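PDB 2Q9U: A-type flavoprotein from Giardia intestinalis, which scavenges oxygen, probably reducing it at a diiron site with electrons relayed by a bound flavin mononucleotide. Local coordinates for residues Y18-V23 against Y41-I46; Q175-S180 against H230-R235; H191-F196 against G240-E245. All coordinates share one frame; numbering follows the deposited sequence.

Overall arrangement
All three contacts lie in the metallo-beta-lactamase-like part of this flavodiiron protein. Contact 1 closes first along the chain, pairing neighbouring strands 17-24 and 39-46 of the seven-stranded sheet; the segments of contacts 2 and 3 follow and alternate. Contact 2, the one holding a metal ligand, sets the loop after strand 166-170 against the turn carrying H230. Its centre lies about 11 Å from those of contact 1, met through N42 ND2 and G231 O, and of contact 3. W234 on strand 234-235, which leads directly into helix 236-250, packs against F196 and V192, joining contacts 2 and 3. The series runs from the sheet, past H230, to helices 189-204 and 236-250.

Contact 1: residues Y18-V23 against Y41-I46; sequences YWVGIV and YNSYFI
Y18 and F45 form an antiparallel hydrogen-bonded pair, each N giving to the other's O, both bonds in the carbonyl plane. I22 and Y41 also exchange two backbone bonds, I22 N meeting Y41 O at 3.0 Å from above the carbonyl plane and Y41 N lying nearly along the axis of the I22 carbonyl. Between them the strand loosens at V20 and G21, although V20 N still donates to S43 O. G21 CA comes within 3.2 Å of Y41 O, which its lack of a side chain permits. W19 makes the one side-chain hydrogen bond between the two segments. With CG anti to the backbone N (chi1 -179°), its indole lies over G21 N and sends NE1, in the ring plane, to N42 OD1 at 2.9 Å. The N-H line is almost straight, 176°, yet arrives from above the carboxamide plane. The same indole edge turns toward the face of Y44 in an offset edge-to-face pair (planes 73° apart), W19 CD1 lying 3.9 Å from Y44 CE1. On the other face of the sheet, Y18 CD1 abuts the edge of F45, and I22 CD1 rests 3.5 Å from Y41 CD2. Further out, S40 OG also bonds N42 OD1, while N42 ND2 and Y44 OH both reach S228 O. Strands 17-24 and 39-46 are antiparallel neighbours in the mixed sheet of the metallo-beta-lactamase-like domain, with helix 62-72 packed on V20, I22 and F45.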
loop_
_atom_site.group_PDB
_atom_site.type_symbol
_atom_site.label_atom_id
_atom_site.label_comp_id
_atom_site.label_asym_id
_atom_site.label_seq_id
_atom_site.Cartn_x
_atom_site.Cartn_y
_atom_site.Cartn_z
ATOM N N TYR A 18 -32.281 -20.591 3.362
ATOM C CA TYR A 18 -30.998 -20.899 2.743
ATOM C C TYR A 18 -30.196 -19.635 2.513
ATOM O O TYR A 18 -30.749 -18.620 2.070
ATOM C CB TYR A 18 -31.206 -21.604 1.404
ATOM C CG TYR A 18 -31.878 -22.962 1.499
ATOM C CD1 TYR A 18 -33.241 -23.071 1.755
ATOM C CD2 TYR A 18 -31.147 -24.125 1.320
ATOM C CE1 TYR A 18 -33.868 -24.341 1.844
ATOM C CE2 TYR A 18 -31.764 -25.405 1.406
ATOM C CZ TYR A 18 -33.122 -25.487 1.656
ATOM O OH TYR A 18 -33.756 -26.713 1.742
ATOM N N TRP A 19 -28.898 -19.716 2.786
ATOM C CA TRP A 19 -27.974 -18.635 2.421
ATOM C C TRP A 19 -27.685 -18.712 0.945
ATOM O O TRP A 19 -27.202 -19.738 0.433
ATOM C CB TRP A 19 -26.696 -18.728 3.247
ATOM C CG TRP A 19 -25.686 -17.680 2.989
ATOM C CD1 TRP A 19 -25.603 -16.450 3.590
ATOM C CD2 TRP A 19 -24.588 -17.759 2.072
ATOM N NE1 TRP A 19 -24.517 -15.766 3.107
ATOM C CE2 TRP A 19 -23.876 -16.543 2.173
ATOM C CE3 TRP A 19 -24.129 -18.751 1.189
ATOM C CZ2 TRP A 19 -22.716 -16.285 1.430
ATOM C CZ3 TRP A 19 -22.977 -18.497 0.427
ATOM C CH2 TRP A 19 -22.285 -17.270 0.560
ATOM N N VAL A 20 -27.993 -17.624 0.240
ATOM C CA VAL A 20 -27.722 -17.550 -1.196
ATOM C C VAL A 20 -26.907 -16.256 -1.521
ATOM O O VAL A 20 -27.001 -15.711 -2.609
ATOM C CB VAL A 20 -29.017 -17.628 -2.027
ATOM C CG1 VAL A 20 -29.673 -19.048 -1.906
ATOM C CG2 VAL A 20 -29.991 -16.481 -1.675
ATOM N N GLY A 21 -26.102 -15.806 -0.552
ATOM C CA GLY A 21 -25.329 -14.581 -0.713
ATOM C C GLY A 21 -24.002 -14.867 -1.381
ATOM O O GLY A 21 -23.811 -15.906 -2.012
ATOM N N ILE A 22 -23.061 -13.955 -1.211
ATOM C CA ILE A 22 -21.709 -14.192 -1.719
ATOM C C ILE A 22 -20.700 -13.728 -0.690
ATOM O O ILE A 22 -20.967 -12.806 0.084
ATOM C CB ILE A 22 -21.433 -13.535 -3.106
ATOM C CG1 ILE A 22 -21.300 -11.995 -3.029
ATOM C CG2 ILE A 22 -22.506 -13.942 -4.174
ATOM C CD1 ILE A 22 -19.828 -11.483 -2.786
ATOM N N VAL A 23 -19.545 -14.372 -0.686
ATOM C CA VAL A 23 -18.448 -13.925 0.183
ATOM C C VAL A 23 -17.514 -13.129 -0.691
ATOM O O VAL A 23 -17.080 -13.609 -1.762
ATOM C CB VAL A 23 -17.684 -15.098 0.862
ATOM C CG1 VAL A 23 -16.571 -14.513 1.785
ATOM C CG2 VAL A 23 -18.648 -15.960 1.739
ATOM N N TYR A 41 -22.078 -10.272 1.223
ATOM C CA TYR A 41 -23.387 -9.675 0.974
ATOM C C TYR A 41 -24.347 -10.846 1.068
ATOM O O TYR A 41 -24.440 -11.659 0.149
ATOM C CB TYR A 41 -23.390 -9.017 -0.425
ATOM C CG TYR A 41 -22.078 -8.257 -0.631
ATOM C CD1 TYR A 41 -21.690 -7.283 0.292
ATOM C CD2 TYR A 41 -21.231 -8.515 -1.723
ATOM C CE1 TYR A 41 -20.479 -6.587 0.154
ATOM C CE2 TYR A 41 -20.015 -7.810 -1.873
ATOM C CZ TYR A 41 -19.653 -6.862 -0.921
ATOM O OH TYR A 41 -18.440 -6.189 -1.018
ATOM N N ASN A 42 -24.997 -10.960 2.217
ATOM C CA ASN A 42 -25.836 -12.093 2.502
ATOM C C ASN A 42 -27.240 -11.831 1.970
ATOM O O ASN A 42 -27.803 -10.754 2.184
ATOM C CB ASN A 42 -25.879 -12.360 4.001
ATOM C CG ASN A 42 -24.492 -12.571 4.611
ATOM O OD1 ASN A 42 -23.579 -13.124 3.979
ATOM N ND2 ASN A 42 -24.342 -12.142 5.854
ATOM N N SER A 43 -27.760 -12.823 1.249
ATOM C CA SER A 43 -29.114 -12.833 0.718
ATOM C C SER A 43 -29.676 -14.172 1.154
ATOM O O SER A 43 -28.914 -15.097 1.330
ATOM C CB SER A 43 -29.071 -12.783 -0.813
ATOM O OG SER A 43 -30.376 -12.979 -1.353
ATOM N N TYR A 44 -30.995 -14.283 1.297
ATOM C CA TYR A 44 -31.580 -15.517 1.843
ATOM C C TYR A 44 -32.738 -15.990 0.976
ATOM O O TYR A 44 -33.476 -15.174 0.470
ATOM C CB TYR A 44 -32.056 -15.308 3.285
ATOM C CG TYR A 44 -30.898 -14.922 4.177
ATOM C CD1 TYR A 44 -30.036 -15.900 4.684
ATOM C CD2 TYR A 44 -30.608 -13.578 4.422
ATOM C CE1 TYR A 44 -28.926 -15.533 5.483
ATOM C CE2 TYR A 44 -29.504 -13.205 5.198
ATOM C CZ TYR A 44 -28.672 -14.191 5.718
ATOM O OH TYR A 44 -27.586 -13.817 6.509
ATOM N N PHE A 45 -32.857 -17.311 0.823
ATOM C CA PHE A 45 -33.990 -17.888 0.132
ATOM C C PHE A 45 -34.878 -18.640 1.114
ATOM O O PHE A 45 -34.389 -19.505 1.844
ATOM C CB PHE A 45 -33.527 -18.812 -0.996
ATOM C CG PHE A 45 -34.652 -19.639 -1.564
ATOM C CD1 PHE A 45 -35.564 -19.078 -2.466
ATOM C CD2 PHE A 45 -34.849 -20.954 -1.125
ATOM C CE1 PHE A 45 -36.654 -19.836 -2.948
ATOM C CE2 PHE A 45 -35.920 -21.712 -1.607
ATOM C CZ PHE A 45 -36.806 -21.168 -2.528
ATOM N N ILE A 46 -36.172 -18.308 1.117
ATOM C CA ILE A 46 -37.159 -18.960 1.975
ATOM C C ILE A 46 -37.998 -19.925 1.134
ATOM O O ILE A 46 -38.720 -19.510 0.211
ATOM C CB ILE A 46 -38.075 -17.956 2.696
ATOM C CG1 ILE A 46 -37.229 -16.929 3.455
ATOM C CG2 ILE A 46 -39.038 -18.721 3.679
ATOM C CD1 ILE A 46 -38.009 -15.694 3.893
#

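Contact 2: residues Q175-S180 against H230-R235; sequences QHYATS and HGVSWR. With FEO (mu-oxo-diiron), chain G.
H230 opens the segment as a ligand of the diiron centre: its NE2 binds FE1 of the mu-oxo-diiron group at 2.1 Å, beside H90, D89 and D171. Its imidazole is covered by H176, whose CE1 stands over the ring centre in an edge-to-face pair with planes 64° apart; H176 CE1 and H230 CE1 are 3.9 Å apart. Both rings are held by hydrogen bonds, H230 ND1 to S40 O and H176 ND1 to S39 OG, so neither is likely to rotate easily. The carbonyl O of H230 accepts Q175 N at 3.2 Å, a rather long bond that comes from well above the carbonyl plane. G231 follows with a positive phi (79°) favourable for glycine, and a side chain there would clash with Q175 OE1; its CA lies 3.2 Å from Q175 O and also makes a CA-H...O contact with Y177 O.

V232 is gripped at both backbone polar atoms by the Q175 amide. V232 N donates to a lone pair of Q175 OE1 at 2.8 Å, and Q175 NE2 returns a bond to a lone pair of V232 O at 2.9 Å. To bring the amide there, Q175 bends at chi2 and accepts a nearly eclipsed chi1 of -16°, a strained torsion. The V232 methyls fill in on either branch: CG1 meets T179 CG2 at 3.6 Å, while CG2 lies against Q175 OE1. W234 ends the meeting, its indole NE1 near Q175 NE2; both nitrogens bond F173 O. The chemistry implies a second shell: with S40 O accepting the ND1 N-H, H230 is probably made a somewhat better donor to iron through NE2, and Q175 probably helps to hold the backbone after H230, its amide on V232 and its own N on H230 O.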
loop_
_atom_site.group_PDB
_atom_site.type_symbol
_atom_site.label_atom_id
_atom_site.label_comp_id
_atom_site.label_asym_id
_atom_site.label_seq_id
_atom_site.Cartn_x
_atom_site.Cartn_y
_atom_site.Cartn_z
ATOM N N GLN A 175 -21.080 -7.424 10.082
ATOM C CA GLN A 175 -19.647 -7.167 10.206
ATOM C C GLN A 175 -19.046 -7.450 8.829
ATOM O O GLN A 175 -19.483 -8.364 8.103
ATOM C CB GLN A 175 -18.940 -8.058 11.258
ATOM C CG GLN A 175 -19.852 -8.794 12.276
ATOM C CD GLN A 175 -20.584 -9.985 11.651
ATOM O OE1 GLN A 175 -19.970 -10.855 11.019
ATOM N NE2 GLN A 175 -21.891 -10.041 11.846
ATOM N N HIS A 176 -18.045 -6.649 8.475
ATOM C CA HIS A 176 -17.309 -6.880 7.233
ATOM C C HIS A 176 -16.314 -7.995 7.514
ATOM O O HIS A 176 -15.170 -7.784 7.993
ATOM C CB HIS A 176 -16.656 -5.589 6.727
ATOM C CG HIS A 176 -17.640 -4.578 6.240
ATOM N ND1 HIS A 176 -18.602 -4.861 5.287
ATOM C CD2 HIS A 176 -17.781 -3.263 6.543
ATOM C CE1 HIS A 176 -19.309 -3.770 5.047
ATOM N NE2 HIS A 176 -18.826 -2.785 5.790
ATOM N N TYR A 177 -16.800 -9.213 7.295
ATOM C CA TYR A 177 -16.041 -10.408 7.637
ATOM C C TYR A 177 -16.276 -11.503 6.594
ATOM O O TYR A 177 -17.392 -12.020 6.499
ATOM C CB TYR A 177 -16.443 -10.890 9.043
ATOM C CG TYR A 177 -15.684 -12.087 9.584
ATOM C CD1 TYR A 177 -14.332 -12.279 9.305
ATOM C CD2 TYR A 177 -16.334 -13.040 10.392
ATOM C CE1 TYR A 177 -13.634 -13.390 9.828
ATOM C CE2 TYR A 177 -15.645 -14.121 10.915
ATOM C CZ TYR A 177 -14.316 -14.302 10.631
ATOM O OH TYR A 177 -13.668 -15.401 11.157
ATOM N N ALA A 178 -15.255 -11.812 5.779
ATOM C CA ALA A 178 -15.356 -12.894 4.805
ATOM C C ALA A 178 -14.945 -14.213 5.468
ATOM O O ALA A 178 -13.811 -14.335 5.934
ATOM C CB ALA A 178 -14.450 -12.635 3.534
ATOM N N THR A 179 -15.853 -15.193 5.446
ATOM C CA THR A 179 -15.644 -16.517 6.053
ATOM C C THR A 179 -16.594 -17.515 5.394
ATOM O O THR A 179 -17.611 -17.111 4.825
ATOM C CB THR A 179 -15.815 -16.490 7.608
ATOM O OG1 THR A 179 -15.775 -17.821 8.122
ATOM C CG2 THR A 179 -17.140 -15.799 8.038
ATOM N N SER A 180 -16.255 -18.801 5.445
ATOM C CA SER A 180 -17.154 -19.824 4.947
ATOM C C SER A 180 -18.201 -20.151 6.009
ATOM O O SER A 180 -19.210 -20.797 5.708
ATOM C CB SER A 180 -16.380 -21.088 4.519
ATOM O OG SER A 180 -15.760 -21.702 5.638
ATOM N N HIS A 230 -24.324 -8.671 6.217
ATOM C CA HIS A 230 -22.847 -8.694 6.161
ATOM C C HIS A 230 -22.267 -9.654 7.199
ATOM O O HIS A 230 -22.631 -9.585 8.388
ATOM C CB HIS A 230 -22.254 -7.309 6.425
ATOM C CG HIS A 230 -22.525 -6.307 5.348
ATOM N ND1 HIS A 230 -21.998 -6.405 4.082
ATOM C CD2 HIS A 230 -23.248 -5.164 5.369
ATOM C CE1 HIS A 230 -22.409 -5.373 3.358
ATOM N NE2 HIS A 230 -23.167 -4.608 4.121
ATOM N N GLY A 231 -21.386 -10.551 6.751
ATOM C CA GLY A 231 -20.619 -11.358 7.678
ATOM C C GLY A 231 -21.438 -12.509 8.228
ATOM O O GLY A 231 -22.212 -13.123 7.485
ATOM N N VAL A 232 -21.276 -12.794 9.518
ATOM C CA VAL A 232 -21.948 -13.940 10.125
ATOM C C VAL A 232 -23.259 -13.531 10.791
ATOM O O VAL A 232 -23.493 -12.341 11.109
ATOM C CB VAL A 232 -21.050 -14.728 11.134
ATOM C CG1 VAL A 232 -19.840 -15.292 10.421
ATOM C CG2 VAL A 232 -20.624 -13.839 12.298
ATOM N N SER A 233 -24.111 -14.528 10.971
ATOM C CA SER A 233 -25.418 -14.331 11.590
ATOM C C SER A 233 -25.401 -14.844 13.028
ATOM O O SER A 233 -24.419 -15.459 13.482
ATOM C CB SER A 233 -26.484 -15.037 10.741
ATOM O OG SER A 233 -26.632 -14.334 9.534
ATOM N N TRP A 234 -26.489 -14.579 13.752
ATOM C CA TRP A 234 -26.505 -14.667 15.196
ATOM C C TRP A 234 -27.612 -15.592 15.711
ATOM O O TRP A 234 -28.779 -15.566 15.228
ATOM C CB TRP A 234 -26.713 -13.262 15.809
ATOM C CG TRP A 234 -25.697 -12.254 15.390
ATOM C CD1 TRP A 234 -25.772 -11.379 14.320
ATOM C CD2 TRP A 234 -24.435 -12.011 16.021
ATOM N NE1 TRP A 234 -24.613 -10.626 14.251
ATOM C CE2 TRP A 234 -23.782 -10.993 15.281
ATOM C CE3 TRP A 234 -23.784 -12.568 17.135
ATOM C CZ2 TRP A 234 -22.523 -10.496 15.634
ATOM C CZ3 TRP A 234 -22.495 -12.080 17.478
ATOM C CH2 TRP A 234 -21.898 -11.055 16.728
ATOM N N ARG A 235 -27.256 -16.378 16.713
ATOM C CA ARG A 235 -28.181 -17.209 17.450
ATOM C C ARG A 235 -27.657 -17.458 18.899
ATOM O O ARG A 235 -26.602 -17.102 19.218
ATOM C CB ARG A 235 -28.438 -18.520 16.699
ATOM C CG ARG A 235 -27.248 -19.457 16.737
ATOM C CD ARG A 235 -27.300 -20.600 15.783
ATOM N NE ARG A 235 -26.046 -21.287 15.576
ATOM C CZ ARG A 235 -25.912 -22.383 14.862
ATOM N NH1 ARG A 235 -26.933 -22.947 14.309
ATOM N NH2 ARG A 235 -24.762 -22.919 14.722
HETATM FE FE1 FEO G . -24.344 -2.948 3.540
HETATM FE FE2 FEO G . -25.793 0.170 3.883
HETATM O O FEO G . -25.221 -1.490 2.819
#

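Contact 3: residues H191-F196 against G240-E245; sequences HVMHLF and GLAIAE
Helices 189-204 and 236-250 of the metallo-beta-lactamase-like domain run nearly side by side here, their N-to-C directions 27° apart. The axes of segments 191-196 and 240-245 come no closer than 11.1 Å, so the side chains of M193 and F196 span the gap, reaching side chains and backbone carbonyls of the second helix, and the interface is held by van der Waals contacts.

The tight part is made by M193, F196, A242 and E245. F196 has CG anti to the backbone N (chi1 172°), which thrusts the ring straight across to the second helix. Its tip CZ lies 3.4 Å from A242 O, and CE2 sits 3.9 Å from the A242 methyl CB. E245 passes the same ring: its CG meets the ring edge in plane, at CE1, and its carboxylate stands almost square to the ring. That carboxylate leads away from the contact, to a salt bridge with R248 and a hydrogen bond with Y306 OH, so only the aliphatic part of E245 serves the packing. In M193, CG is anti to the carbonyl carbon and the chain bends at chi2 and chi3, which brings CE to 3.8 Å from E245 CB; its SD lies 4.1 Å from A242 CA. W234 touches F196, M193 and A242 from the preceding strand 234-235, backing the close-packed patch.

Toward L241 the packing loosens. L241 is exposed to solvent: M193 CE lies 4.0 Å from its backbone O, and M193 SD comes no closer to L241 CB than 4.4 Å.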
loop_
_atom_site.group_PDB
_atom_site.type_symbol
_atom_site.label_atom_id
_atom_site.label_comp_id
_atom_site.label_asym_id
_atom_site.label_seq_id
_atom_site.Cartn_x
_atom_site.Cartn_y
_atom_site.Cartn_z
ATOM N N HIS A 191 -13.649 -12.411 18.141
ATOM C CA HIS A 191 -13.221 -11.835 16.877
ATOM C C HIS A 191 -14.415 -11.224 16.101
ATOM O O HIS A 191 -14.319 -10.120 15.574
ATOM C CB HIS A 191 -12.515 -12.880 15.996
ATOM C CG HIS A 191 -11.977 -12.291 14.726
ATOM N ND1 HIS A 191 -11.142 -11.193 14.725
ATOM C CD2 HIS A 191 -12.169 -12.618 13.426
ATOM C CE1 HIS A 191 -10.845 -10.868 13.480
ATOM N NE2 HIS A 191 -11.459 -11.711 12.672
ATOM N N VAL A 192 -15.526 -11.954 16.048
ATOM C CA VAL A 192 -16.743 -11.467 15.387
ATOM C C VAL A 192 -17.194 -10.180 16.094
ATOM O O VAL A 192 -17.555 -9.193 15.445
ATOM C CB VAL A 192 -17.869 -12.505 15.402
ATOM C CG1 VAL A 192 -19.136 -11.942 14.638
ATOM C CG2 VAL A 192 -17.410 -13.829 14.772
ATOM N N MET A 193 -17.125 -10.169 17.430
ATOM C CA MET A 193 -17.551 -8.997 18.179
ATOM C C MET A 193 -16.650 -7.820 17.926
ATOM O O MET A 193 -17.128 -6.685 17.842
ATOM C CB MET A 193 -17.686 -9.291 19.680
ATOM C CG MET A 193 -18.894 -10.117 20.038
ATOM S SD MET A 193 -20.476 -9.292 19.597
ATOM C CE MET A 193 -20.303 -7.677 20.382
ATOM N N HIS A 194 -15.346 -8.081 17.798
ATOM C CA HIS A 194 -14.412 -7.019 17.395
ATOM C C HIS A 194 -14.857 -6.364 16.080
ATOM O O HIS A 194 -14.925 -5.138 15.978
ATOM C CB HIS A 194 -12.988 -7.579 17.291
ATOM C CG HIS A 194 -12.029 -6.670 16.598
ATOM N ND1 HIS A 194 -11.247 -5.765 17.270
ATOM C CD2 HIS A 194 -11.737 -6.522 15.284
ATOM C CE1 HIS A 194 -10.498 -5.103 16.404
ATOM N NE2 HIS A 194 -10.782 -5.537 15.189
ATOM N N LEU A 195 -15.169 -7.175 15.073
ATOM C CA LEU A 195 -15.561 -6.623 13.767
ATOM C C LEU A 195 -16.964 -6.014 13.816
ATOM O O LEU A 195 -17.264 -5.040 13.095
ATOM C CB LEU A 195 -15.458 -7.715 12.693
ATOM C CG LEU A 195 -14.014 -8.181 12.408
ATOM C CD1 LEU A 195 -14.063 -9.382 11.453
ATOM C CD2 LEU A 195 -13.139 -7.037 11.823
ATOM N N PHE A 196 -17.819 -6.585 14.680
ATOM C CA PHE A 196 -19.184 -6.072 14.898
ATOM C C PHE A 196 -19.074 -4.642 15.456
ATOM O O PHE A 196 -19.790 -3.732 15.033
ATOM C CB PHE A 196 -19.913 -7.012 15.867
ATOM C CG PHE A 196 -21.274 -6.522 16.342
ATOM C CD1 PHE A 196 -21.390 -5.639 17.419
ATOM C CD2 PHE A 196 -22.441 -6.993 15.736
ATOM C CE1 PHE A 196 -22.656 -5.231 17.878
ATOM C CE2 PHE A 196 -23.709 -6.604 16.203
ATOM C CZ PHE A 196 -23.807 -5.722 17.261
ATOM N N GLY A 240 -27.172 -12.832 22.123
ATOM C CA GLY A 240 -27.335 -12.020 23.355
ATOM C C GLY A 240 -26.250 -10.966 23.521
ATOM O O GLY A 240 -26.532 -9.809 23.853
ATOM N N LEU A 241 -25.006 -11.356 23.253
ATOM C CA LEU A 241 -23.856 -10.444 23.291
ATOM C C LEU A 241 -23.970 -9.295 22.278
ATOM O O LEU A 241 -23.663 -8.129 22.579
ATOM C CB LEU A 241 -22.563 -11.239 23.010
ATOM C CG LEU A 241 -22.150 -12.312 24.030
ATOM C CD1 LEU A 241 -20.776 -12.914 23.656
ATOM C CD2 LEU A 241 -22.126 -11.730 25.458
ATOM N N ALA A 242 -24.366 -9.649 21.058
ATOM C CA ALA A 242 -24.479 -8.677 19.995
ATOM C C ALA A 242 -25.541 -7.626 20.372
ATOM O O ALA A 242 -25.304 -6.420 20.261
ATOM C CB ALA A 242 -24.848 -9.375 18.714
ATOM N N ILE A 243 -26.711 -8.110 20.778
ATOM C CA ILE A 243 -27.807 -7.245 21.216
ATOM C C ILE A 243 -27.366 -6.353 22.379
ATOM O O ILE A 243 -27.631 -5.138 22.352
ATOM C CB ILE A 243 -29.071 -8.057 21.595
ATOM C CG1 ILE A 243 -29.675 -8.693 20.337
ATOM C CG2 ILE A 243 -30.124 -7.139 22.243
ATOM C CD1 ILE A 243 -30.692 -9.796 20.613
ATOM N N ALA A 244 -26.685 -6.953 23.360
ATOM C CA ALA A 244 -26.200 -6.201 24.549
ATOM C C ALA A 244 -25.234 -5.063 24.193
ATOM O O ALA A 244 -25.305 -3.983 24.796
ATOM C CB ALA A 244 -25.570 -7.120 25.553
ATOM N N GLU A 245 -24.346 -5.293 23.220
ATOM C CA GLU A 245 -23.425 -4.237 22.764
ATOM C C GLU A 245 -24.173 -3.080 22.087
ATOM O O GLU A 245 -23.916 -1.906 22.387
ATOM C CB GLU A 245 -22.362 -4.821 21.820
ATOM C CG GLU A 245 -21.336 -3.771 21.271
ATOM C CD GLU A 245 -20.432 -3.175 22.347
ATOM O OE1 GLU A 245 -20.236 -3.824 23.395
ATOM O OE2 GLU A 245 -19.905 -2.061 22.139
#